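Local coordinates for protein glucoamylase (Thermoanaerobacterium thermosaccharolyticum, PDB 1LF6) that hydrolyses terminal alpha-1,4-linked glucose residues from the non-reducing ends of glucan chains, releasing beta-D-glucose, as a family 15 glycoside hydrolase, at residues K115-I120 with H147-Y152; V128-L133 with A261-G266; K545-P550 with G607-A612; D579-P584 with E588-A593. All coordinates share one frame; numbering follows the deposited sequence.

Contact 1: residues K115-I120 with H147-Y152; sequences KGRYRI and HDYKLY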
# COMPACT_ATOMS: atom_id res chain seq x y z
N LYS A 115 2.59 -22.46 22.60
CA LYS A 115 2.71 -23.49 23.63
C LYS A 115 3.36 -24.75 23.08
O LYS A 115 3.43 -25.78 23.75
CB LYS A 115 1.33 -23.79 24.22
CG LYS A 115 0.73 -22.59 24.93
CD LYS A 115 -0.70 -22.85 25.37
CE LYS A 115 -1.29 -21.63 26.07
NZ LYS A 115 -2.71 -21.84 26.46
N GLY A 116 3.84 -24.66 21.84
CA GLY A 116 4.52 -25.77 21.19
C GLY A 116 3.75 -27.07 21.06
O GLY A 116 4.33 -28.14 21.19
N ARG A 117 2.45 -26.97 20.80
CA ARG A 117 1.63 -28.17 20.66
C ARG A 117 1.40 -28.52 19.19
O ARG A 117 1.31 -29.69 18.84
CB ARG A 117 0.29 -27.96 21.37
CG ARG A 117 0.43 -27.68 22.86
CD ARG A 117 -0.87 -27.23 23.50
NE ARG A 117 -1.44 -26.08 22.80
CZ ARG A 117 -2.34 -25.25 23.32
NH1 ARG A 117 -2.77 -25.43 24.56
NH2 ARG A 117 -2.81 -24.24 22.60
N TYR A 118 1.32 -27.50 18.35
CA TYR A 118 1.09 -27.72 16.92
C TYR A 118 1.90 -26.79 16.04
O TYR A 118 2.59 -25.88 16.52
CB TYR A 118 -0.39 -27.55 16.59
CG TYR A 118 -0.89 -26.14 16.79
CD1 TYR A 118 -1.39 -25.72 18.03
CD2 TYR A 118 -0.82 -25.20 15.76
CE1 TYR A 118 -1.80 -24.40 18.23
CE2 TYR A 118 -1.23 -23.88 15.95
CZ TYR A 118 -1.72 -23.49 17.19
OH TYR A 118 -2.10 -22.18 17.39
N ARG A 119 1.81 -27.02 14.73
CA ARG A 119 2.50 -26.21 13.74
C ARG A 119 1.71 -26.30 12.44
O ARG A 119 1.34 -27.38 12.01
CB ARG A 119 3.92 -26.75 13.50
CG ARG A 119 4.72 -25.95 12.47
CD ARG A 119 5.89 -26.76 11.97
NE ARG A 119 6.85 -27.05 13.03
CZ ARG A 119 7.70 -28.07 13.02
NH1 ARG A 119 8.54 -28.25 14.03
NH2 ARG A 119 7.69 -28.92 12.00
N ILE A 120 1.45 -25.15 11.84
CA ILE A 120 0.71 -25.11 10.59
C ILE A 120 1.58 -24.44 9.52
O ILE A 120 2.10 -23.35 9.74
CB ILE A 120 -0.61 -24.33 10.73
CG1 ILE A 120 -1.50 -24.99 11.79
CG2 ILE A 120 -1.34 -24.28 9.39
CD1 ILE A 120 -2.85 -24.30 11.99
N HIS A 147 -4.38 -37.18 16.21
CA HIS A 147 -5.76 -37.55 16.50
C HIS A 147 -6.26 -36.90 17.78
O HIS A 147 -7.43 -37.01 18.13
CB HIS A 147 -5.91 -39.07 16.62
CG HIS A 147 -5.61 -39.81 15.35
ND1 HIS A 147 -4.34 -39.91 14.83
CD2 HIS A 147 -6.42 -40.46 14.48
CE1 HIS A 147 -4.38 -40.59 13.70
NE2 HIS A 147 -5.63 -40.93 13.46
N ASP A 148 -5.36 -36.21 18.48
CA ASP A 148 -5.73 -35.54 19.72
C ASP A 148 -6.09 -34.08 19.46
O ASP A 148 -6.37 -33.33 20.40
CB ASP A 148 -4.58 -35.60 20.73
CG ASP A 148 -4.20 -37.02 21.10
OD1 ASP A 148 -5.10 -37.78 21.54
OD2 ASP A 148 -3.01 -37.39 20.96
N TYR A 149 -6.10 -33.69 18.19
CA TYR A 149 -6.41 -32.32 17.83
C TYR A 149 -7.53 -32.19 16.80
O TYR A 149 -7.83 -33.12 16.05
CB TYR A 149 -5.14 -31.64 17.28
CG TYR A 149 -4.01 -31.55 18.28
CD1 TYR A 149 -4.06 -30.64 19.33
CD2 TYR A 149 -2.91 -32.39 18.19
CE1 TYR A 149 -3.03 -30.56 20.27
CE2 TYR A 149 -1.87 -32.33 19.12
CZ TYR A 149 -1.94 -31.41 20.16
OH TYR A 149 -0.92 -31.33 21.08
N LYS A 150 -8.15 -31.01 16.79
CA LYS A 150 -9.22 -30.71 15.85
C LYS A 150 -8.79 -29.43 15.14
O LYS A 150 -8.29 -28.50 15.77
CB LYS A 150 -10.55 -30.48 16.57
CG LYS A 150 -11.25 -31.74 17.08
CD LYS A 150 -10.52 -32.35 18.26
CE LYS A 150 -11.32 -33.53 18.83
NZ LYS A 150 -10.57 -34.25 19.89
N LEU A 151 -8.99 -29.38 13.83
CA LEU A 151 -8.61 -28.20 13.06
C LEU A 151 -9.82 -27.59 12.37
O LEU A 151 -10.55 -28.27 11.65
CB LEU A 151 -7.56 -28.57 12.02
CG LEU A 151 -7.02 -27.43 11.16
CD1 LEU A 151 -6.22 -26.46 12.02
CD2 LEU A 151 -6.14 -28.00 10.06
N TYR A 152 -10.04 -26.30 12.60
CA TYR A 152 -11.16 -25.61 11.99
C TYR A 152 -10.71 -24.39 11.19
O TYR A 152 -9.75 -23.71 11.56
CB TYR A 152 -12.17 -25.17 13.06
CG TYR A 152 -12.57 -26.28 14.02
CD1 TYR A 152 -11.79 -26.58 15.13
CD2 TYR A 152 -13.71 -27.05 13.79
CE1 TYR A 152 -12.14 -27.61 16.00
CE2 TYR A 152 -14.07 -28.08 14.65
CZ TYR A 152 -13.28 -28.36 15.75
OH TYR A 152 -13.62 -29.39 16.60

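Contact 2: residues V128-L133 with A261-G266; sequences VKRNSL and ALETLG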
# COMPACT_ATOMS: atom_id res chain seq x y z
N VAL A 128 -3.08 -18.34 -11.95
CA VAL A 128 -2.76 -17.42 -13.03
C VAL A 128 -3.82 -17.37 -14.13
O VAL A 128 -3.94 -16.36 -14.84
CB VAL A 128 -1.40 -17.78 -13.69
CG1 VAL A 128 -0.28 -17.66 -12.66
CG2 VAL A 128 -1.45 -19.19 -14.27
N LYS A 129 -4.61 -18.43 -14.27
CA LYS A 129 -5.63 -18.50 -15.31
C LYS A 129 -7.04 -18.06 -14.92
O LYS A 129 -7.82 -17.66 -15.79
CB LYS A 129 -5.72 -19.91 -15.88
CG LYS A 129 -4.64 -20.26 -16.87
CD LYS A 129 -4.92 -21.62 -17.50
CE LYS A 129 -4.07 -21.84 -18.73
NZ LYS A 129 -4.46 -23.10 -19.43
N ARG A 130 -7.37 -18.12 -13.64
CA ARG A 130 -8.70 -17.74 -13.20
C ARG A 130 -8.72 -17.06 -11.83
O ARG A 130 -7.72 -17.06 -11.12
CB ARG A 130 -9.60 -18.98 -13.20
CG ARG A 130 -9.02 -20.15 -12.41
CD ARG A 130 -9.80 -21.43 -12.67
NE ARG A 130 -9.60 -21.94 -14.03
CZ ARG A 130 -8.55 -22.64 -14.43
NH1 ARG A 130 -8.47 -23.06 -15.69
NH2 ARG A 130 -7.58 -22.95 -13.57
N ASN A 131 -9.88 -16.51 -11.47
CA ASN A 131 -10.03 -15.79 -10.21
C ASN A 131 -10.18 -16.66 -8.96
O ASN A 131 -11.27 -16.77 -8.40
CB ASN A 131 -11.22 -14.83 -10.31
CG ASN A 131 -11.09 -13.88 -11.49
OD1 ASN A 131 -10.04 -13.29 -11.71
ND2 ASN A 131 -12.17 -13.73 -12.26
N SER A 132 -9.08 -17.25 -8.51
CA SER A 132 -9.11 -18.08 -7.32
C SER A 132 -7.84 -17.96 -6.49
O SER A 132 -6.73 -17.89 -7.03
CB SER A 132 -9.35 -19.55 -7.68
OG SER A 132 -8.17 -20.13 -8.21
N LEU A 133 -8.01 -17.94 -5.18
CA LEU A 133 -6.89 -17.85 -4.25
C LEU A 133 -6.65 -19.26 -3.72
O LEU A 133 -7.60 -19.96 -3.35
CB LEU A 133 -7.22 -16.92 -3.08
CG LEU A 133 -6.14 -16.81 -2.00
CD1 LEU A 133 -4.88 -16.19 -2.59
CD2 LEU A 133 -6.66 -15.97 -0.84
N ALA A 261 -13.86 -22.52 -8.98
CA ALA A 261 -13.24 -23.28 -7.91
C ALA A 261 -12.96 -24.70 -8.39
O ALA A 261 -11.91 -25.28 -8.09
CB ALA A 261 -14.16 -23.32 -6.70
N LEU A 262 -13.89 -25.26 -9.16
CA LEU A 262 -13.73 -26.61 -9.68
C LEU A 262 -12.57 -26.68 -10.67
O LEU A 262 -11.82 -27.66 -10.71
CB LEU A 262 -15.02 -27.08 -10.36
CG LEU A 262 -16.22 -27.36 -9.44
CD1 LEU A 262 -17.44 -27.71 -10.28
CD2 LEU A 262 -15.88 -28.49 -8.48
N GLU A 263 -12.41 -25.64 -11.49
CA GLU A 263 -11.33 -25.63 -12.46
C GLU A 263 -9.98 -25.56 -11.74
O GLU A 263 -9.04 -26.28 -12.09
CB GLU A 263 -11.49 -24.46 -13.42
CG GLU A 263 -12.64 -24.63 -14.39
CD GLU A 263 -12.87 -23.41 -15.25
OE1 GLU A 263 -13.66 -23.49 -16.22
OE2 GLU A 263 -12.26 -22.35 -14.96
N THR A 264 -9.88 -24.69 -10.74
CA THR A 264 -8.64 -24.56 -9.99
C THR A 264 -8.30 -25.87 -9.29
O THR A 264 -7.16 -26.34 -9.36
CB THR A 264 -8.73 -23.41 -8.95
OG1 THR A 264 -8.86 -22.16 -9.64
CG2 THR A 264 -7.49 -23.39 -8.07
N LEU A 265 -9.28 -26.46 -8.62
CA LEU A 265 -9.07 -27.73 -7.92
C LEU A 265 -8.67 -28.85 -8.87
O LEU A 265 -7.88 -29.72 -8.52
CB LEU A 265 -10.35 -28.12 -7.17
CG LEU A 265 -10.69 -27.33 -5.90
CD1 LEU A 265 -12.11 -27.66 -5.45
CD2 LEU A 265 -9.68 -27.65 -4.81
N GLY A 266 -9.22 -28.82 -10.08
CA GLY A 266 -8.90 -29.84 -11.06
C GLY A 266 -7.49 -29.73 -11.61
O GLY A 266 -6.98 -30.67 -12.22

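Contact 3: residues K545-P550 with G607-A612; sequences KSADDP and GMYEIA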
# COMPACT_ATOMS: atom_id res chain seq x y z
N LYS A 545 17.37 23.78 -6.23
CA LYS A 545 18.40 24.38 -5.37
C LYS A 545 19.60 23.44 -5.33
O LYS A 545 19.45 22.23 -5.52
CB LYS A 545 17.86 24.58 -3.95
CG LYS A 545 16.74 25.62 -3.85
CD LYS A 545 17.25 27.03 -4.10
CE LYS A 545 16.14 28.07 -3.94
NZ LYS A 545 16.64 29.47 -4.12
N SER A 546 20.79 23.99 -5.09
CA SER A 546 22.01 23.18 -5.03
C SER A 546 22.12 22.49 -3.68
O SER A 546 21.77 23.07 -2.66
CB SER A 546 23.24 24.07 -5.22
OG SER A 546 23.14 24.82 -6.41
N ALA A 547 22.60 21.25 -3.68
CA ALA A 547 22.75 20.50 -2.44
C ALA A 547 23.65 21.21 -1.42
O ALA A 547 23.50 21.00 -0.22
CB ALA A 547 23.29 19.10 -2.73
N ASP A 548 24.57 22.05 -1.89
CA ASP A 548 25.46 22.77 -0.98
C ASP A 548 25.05 24.22 -0.72
O ASP A 548 25.83 25.01 -0.19
CB ASP A 548 26.90 22.72 -1.50
CG ASP A 548 27.07 23.42 -2.83
OD1 ASP A 548 26.10 24.05 -3.30
OD2 ASP A 548 28.18 23.35 -3.40
N ASP A 549 23.83 24.57 -1.10
CA ASP A 549 23.33 25.92 -0.86
C ASP A 549 23.30 26.12 0.65
O ASP A 549 22.71 25.33 1.38
CB ASP A 549 21.92 26.05 -1.45
CG ASP A 549 21.36 27.46 -1.33
OD1 ASP A 549 20.65 27.89 -2.27
OD2 ASP A 549 21.62 28.13 -0.31
N PRO A 550 23.96 27.18 1.16
CA PRO A 550 23.96 27.41 2.61
C PRO A 550 22.57 27.45 3.26
O PRO A 550 22.44 27.17 4.45
CB PRO A 550 24.74 28.72 2.76
CG PRO A 550 24.54 29.41 1.42
CD PRO A 550 24.66 28.27 0.45
N GLY A 607 18.68 10.09 2.08
CA GLY A 607 19.75 9.38 1.41
C GLY A 607 19.94 9.94 0.01
O GLY A 607 21.06 10.10 -0.46
N MET A 608 18.82 10.24 -0.65
CA MET A 608 18.88 10.79 -1.99
C MET A 608 19.53 12.17 -1.95
O MET A 608 20.29 12.53 -2.86
CB MET A 608 17.48 10.87 -2.60
CG MET A 608 16.93 9.52 -3.02
SD MET A 608 17.97 8.67 -4.24
CE MET A 608 17.59 9.58 -5.72
N TYR A 609 19.25 12.94 -0.91
CA TYR A 609 19.88 14.25 -0.80
C TYR A 609 21.38 14.08 -0.61
O TYR A 609 22.18 14.80 -1.20
CB TYR A 609 19.31 15.06 0.37
CG TYR A 609 20.26 16.16 0.79
CD1 TYR A 609 21.17 15.97 1.83
CD2 TYR A 609 20.32 17.36 0.07
CE1 TYR A 609 22.12 16.94 2.15
CE2 TYR A 609 21.27 18.34 0.38
CZ TYR A 609 22.17 18.13 1.42
OH TYR A 609 23.12 19.07 1.73
N GLU A 610 21.77 13.12 0.23
CA GLU A 610 23.18 12.89 0.49
C GLU A 610 23.93 12.59 -0.80
O GLU A 610 25.06 13.05 -0.98
CB GLU A 610 23.35 11.76 1.50
CG GLU A 610 22.85 12.11 2.91
CD GLU A 610 23.58 13.31 3.53
OE1 GLU A 610 24.82 13.35 3.43
OE2 GLU A 610 22.92 14.19 4.12
N ILE A 611 23.31 11.84 -1.71
CA ILE A 611 23.95 11.53 -2.98
C ILE A 611 24.16 12.84 -3.74
O ILE A 611 25.24 13.08 -4.29
CB ILE A 611 23.08 10.58 -3.84
CG1 ILE A 611 22.99 9.21 -3.17
CG2 ILE A 611 23.67 10.45 -5.25
CD1 ILE A 611 22.15 8.19 -3.92
N ALA A 612 23.14 13.69 -3.76
CA ALA A 612 23.23 14.99 -4.42
C ALA A 612 24.39 15.78 -3.83
O ALA A 612 25.05 16.55 -4.53
CB ALA A 612 21.93 15.76 -4.24

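Contact 4: residues D579-P584 with E588-A593; sequences DGYGEP and ELYHGA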
# COMPACT_ATOMS: atom_id res chain seq x y z
N ASP A 579 3.65 16.61 14.55
CA ASP A 579 2.82 15.81 13.65
C ASP A 579 1.99 14.89 14.54
O ASP A 579 2.51 14.26 15.47
CB ASP A 579 3.72 14.99 12.72
CG ASP A 579 2.93 14.12 11.74
OD1 ASP A 579 1.69 14.22 11.70
OD2 ASP A 579 3.57 13.34 11.01
N GLY A 580 0.69 14.81 14.28
CA GLY A 580 -0.16 13.95 15.09
C GLY A 580 -0.70 12.73 14.38
O GLY A 580 -1.44 11.95 14.97
N TYR A 581 -0.33 12.56 13.11
CA TYR A 581 -0.82 11.43 12.32
C TYR A 581 -0.14 10.10 12.66
O TYR A 581 0.75 9.64 11.94
CB TYR A 581 -0.64 11.74 10.82
CG TYR A 581 -1.29 10.72 9.90
CD1 TYR A 581 -0.52 9.97 9.01
CD2 TYR A 581 -2.67 10.53 9.90
CE1 TYR A 581 -1.11 9.04 8.15
CE2 TYR A 581 -3.27 9.60 9.04
CZ TYR A 581 -2.48 8.87 8.17
OH TYR A 581 -3.07 7.95 7.32
N GLY A 582 -0.57 9.48 13.77
CA GLY A 582 0.01 8.21 14.18
C GLY A 582 -0.48 7.74 15.54
O GLY A 582 -1.22 8.45 16.20
N GLU A 583 -0.06 6.54 15.96
CA GLU A 583 -0.48 6.00 17.25
C GLU A 583 -0.13 6.93 18.41
O GLU A 583 1.02 7.36 18.55
CB GLU A 583 0.15 4.63 17.50
CG GLU A 583 -0.52 3.51 16.72
CD GLU A 583 0.39 2.91 15.68
OE1 GLU A 583 0.30 3.27 14.50
OE2 GLU A 583 1.21 2.04 16.05
N PRO A 584 -1.13 7.24 19.26
CA PRO A 584 -0.93 8.13 20.41
C PRO A 584 0.04 7.53 21.43
O PRO A 584 0.84 8.23 22.04
CB PRO A 584 -2.34 8.29 20.97
CG PRO A 584 -2.95 6.96 20.68
CD PRO A 584 -2.49 6.67 19.27
N GLU A 588 -2.19 2.09 21.89
CA GLU A 588 -3.40 2.64 21.28
C GLU A 588 -3.26 2.85 19.78
O GLU A 588 -2.21 3.26 19.29
CB GLU A 588 -3.76 3.97 21.95
CG GLU A 588 -4.03 3.86 23.43
CD GLU A 588 -4.25 5.21 24.07
OE1 GLU A 588 -5.23 5.89 23.69
OE2 GLU A 588 -3.44 5.59 24.94
N LEU A 589 -4.34 2.58 19.06
CA LEU A 589 -4.38 2.73 17.61
C LEU A 589 -4.80 4.15 17.22
O LEU A 589 -5.46 4.84 17.99
CB LEU A 589 -5.35 1.72 17.01
CG LEU A 589 -5.06 0.25 17.33
CD1 LEU A 589 -6.30 -0.59 17.07
CD2 LEU A 589 -3.88 -0.22 16.49
N TYR A 590 -4.41 4.57 16.02
CA TYR A 590 -4.76 5.90 15.53
C TYR A 590 -6.23 5.97 15.12
O TYR A 590 -6.70 5.17 14.30
CB TYR A 590 -3.89 6.27 14.32
CG TYR A 590 -4.34 7.53 13.61
CD1 TYR A 590 -4.05 8.78 14.13
CD2 TYR A 590 -5.11 7.46 12.45
CE1 TYR A 590 -4.52 9.94 13.52
CE2 TYR A 590 -5.58 8.61 11.83
CZ TYR A 590 -5.29 9.85 12.37
OH TYR A 590 -5.78 10.99 11.78
N HIS A 591 -6.95 6.93 15.69
CA HIS A 591 -8.37 7.11 15.38
C HIS A 591 -8.69 8.56 15.03
O HIS A 591 -9.85 8.97 15.05
CB HIS A 591 -9.24 6.65 16.55
CG HIS A 591 -9.28 5.16 16.73
ND1 HIS A 591 -8.24 4.45 17.27
CD2 HIS A 591 -10.24 4.26 16.42
CE1 HIS A 591 -8.55 3.16 17.29
NE2 HIS A 591 -9.76 3.02 16.78
N GLY A 592 -7.66 9.35 14.71
CA GLY A 592 -7.88 10.74 14.36
C GLY A 592 -6.96 11.73 15.04
O GLY A 592 -6.66 12.79 14.49
N ALA A 593 -6.51 11.40 16.25
CA ALA A 593 -5.62 12.27 17.02
C ALA A 593 -4.64 11.45 17.85
O ALA A 593 -5.03 10.78 18.82
CB ALA A 593 -6.43 13.18 17.92
O HOH W 1 -0.16 1.23 18.77

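Contact 1: residues K115-I120 with H147-Y152
The interior of a beta-sandwich, closed between two facing sheets, is where Tyr149 and Leu151 meet Arg117 and Ile120. Strand 118-126 belongs to one sheet and strand 150-157 to the other. Their backbones keep the distance expected of layers packed face to face rather than of paired strands: the CA atoms of Ile120 and Leu151 are 10.1 Å apart, and no hydrogen bond spans the gap. Side chains fill it instead. Ile120 puts CG1 anti to its own carbonyl carbon (chi1 -60°) and then runs straight on, which brings CD1 within 4.0 Å of Leu151 CD1. The two aliphatic chains cross at a slant and meet methyl to methyl. Nearer the strand beginnings, Tyr149 spans the gap with its whole length. Its phenol oxygen, OH, lies 3.6 Å from Arg117 CB, while Arg117 O approaches the same OH at 3.6 Å, too far for a bond and at an oblique angle to the ring. The hydroxyl is satisfied by Glu143 O, so the touch with Arg117 is one of shape. The arginine's charged end serves other partners: NE pairs with Asp113, and Phe85 offers a cation-pi contact. Lys115 CD lies over one guanidinium face, 3.3 Å above the plane and toward the rim. Strand 132-141 contributes Phe139, which touches both Ile120 and Leu151, and Ala141, which lies against Tyr149, while strand 70-80 brings Phe77 up to Ile120.

Contact 2: residues V128-L133 with A261-G266
Where Ser132 meets Thr264, strand 132-141 passes close to helix 254-266, the shortest CA separation being the 6.7 Å between Ser132 and Ala261. An inverse gamma turn centred on Asn131 sets up the approach, with Ser132 N bonded to Arg130 O at 2.9 Å. Ser132 OG donates to Thr264 OG1 over a short 2.6 Å, and that threonine oxygen is also hydrogen-bonded to Asp127. The meeting is a helix-on-sheet contact in the sandwich domain, the helix lying across strand 132-141 and its neighbour 243-251. Beside the hydroxyl pair the contact becomes charged: Arg130 NE forms a salt bridge with Glu263 OE2 at 2.8 Å. The bond is bent, with an angle of 134° at the hydrogen, and it reaches OE2 on the anti side, the guanidinium and carboxylate planes standing 74° apart. Glu263 CB rests 3.2 Å above one guanidinium face, toward its rim, and Lys129 CB lies over the opposite face. Arg130 NH2 turns to Asp127 and Glu267. Cutting Arg130 back to an alanine would probably leave Asp127, Glu263 and Glu267 without their shared positive mate. The arginine's CD, meanwhile, passes 3.3 Å from Thr264 OG1.

Contact 3: residues K545-P550 with G607-A612
Tyr609 meets Ala547 in two ways: the carbonyl O lies at the ring edge, near its plane, while the CB methyl stands off that plane, above the rim at CE2. The torsion that places CG anti to the backbone N (chi1 160°) swings the ring out from helix 600-612 toward the loop. At its end, OH donates to Ala547 O over 2.8 Å, meeting the carbonyl at a C=O to donor angle of 146° and tilted 24° from the carbonyl plane. Tyr609 CE2 is 3.8 Å from Ala547 CB, to one side of the ring. That methyl is shared: one helical turn on, Ala612 CB stands 3.9 Å from Ala547 CB, and Ala612 O approaches the same methyl at 3.6 Å. Ala547 is thus received between a tyrosine and an alanine three residues apart on one side of the helix. The loop presents it in a type I turn from Ser546 to Asp549, closed by Asp549 N to Ser546 O. Asp549 then caps helix 550-562 through Lys551 N. That helix supplies Ile552, Leu553 and Leu556 against the tyrosine ring, helix 538-541 adds Val540, and the contact thereby ties a connecting loop to helices of the (alpha/alpha) barrel domain. A phenylalanine in place of Tyr609 would probably keep much of the ring packing but leave Ala547 O without its donor. The chemistry is economical: a single hydroxyl satisfies a turn carbonyl at a buried contact, and small methyl groups allow the loop to come close.

Contact 4: residues D579-P584 with E588-A593
Glu583 OE2 is held by the backbone N of Asp647, and a water 3.2 Å away lies between it and Glu588 O, the water being 2.9 Å from that carbonyl oxygen. The companion oxygen, OE1, accepts from Trp325 NE1. Trp325 probably binds substrate, as in a close relative, and this bond is likely to help fix how the indole is turned. The glutamate chain is bent at chi2 (114°), well off a staggered value, and the carbon at the bend, CG, passes only 3.1 Å from Glu588 O. Beside it Pro584 CG packs at 3.3 Å on Glu588 CB, whose carboxylate turns to Ser585. Aromatic chemistry takes over at the other end. Tyr581 sends its ring edge toward the face of Tyr590 in a T-shaped stack, the centroids 5.0 Å apart and the planes at 71°, with Tyr581 CD2 3.7 Å from Tyr590 CZ. The opposite face of Tyr590 carries Gly592 N, 3.3 Å above its centre, while Gly582 O sits at the edge near CD1. Both hydroxyls have partners beyond the pair: Tyr337 for Tyr581, Asn521 for Tyr590. Both rings also meet Trp325, which puts the pair beside the likely substrate pocket; the side chain of Tyr581 is about 8 Å from that of the probable proton donor, Glu438. The whole reversal of the chain belongs to the loop that leads from strand 570-573 to helix 600-612, and backbone bonds from Asp579 to Gly596 and Gly580 to Gly594 tie its two arms together ahead of that helix.

Contacts 1 and 2 share the sandwich domain and one of its sheets, since strands 118-126 and 132-141 are neighbours there, yet they differ in chemistry. Contact 1 is buried between sheets and relies on packing without a bond across it, whereas contact 2, partly buried under a helix, adds a hydroxyl pair and a salt bridge. The other two lie in the catalytic domain, contact 4 nested within the chain closed by contact 3, their centres about 32 Å apart. Contact 3 is buried and away from the probable catalytic and substrate-binding residues; contact 4 mixes exposed and buried residues and, through a carboxylate and two aromatic rings that meet Trp325, borders the probable substrate pocket.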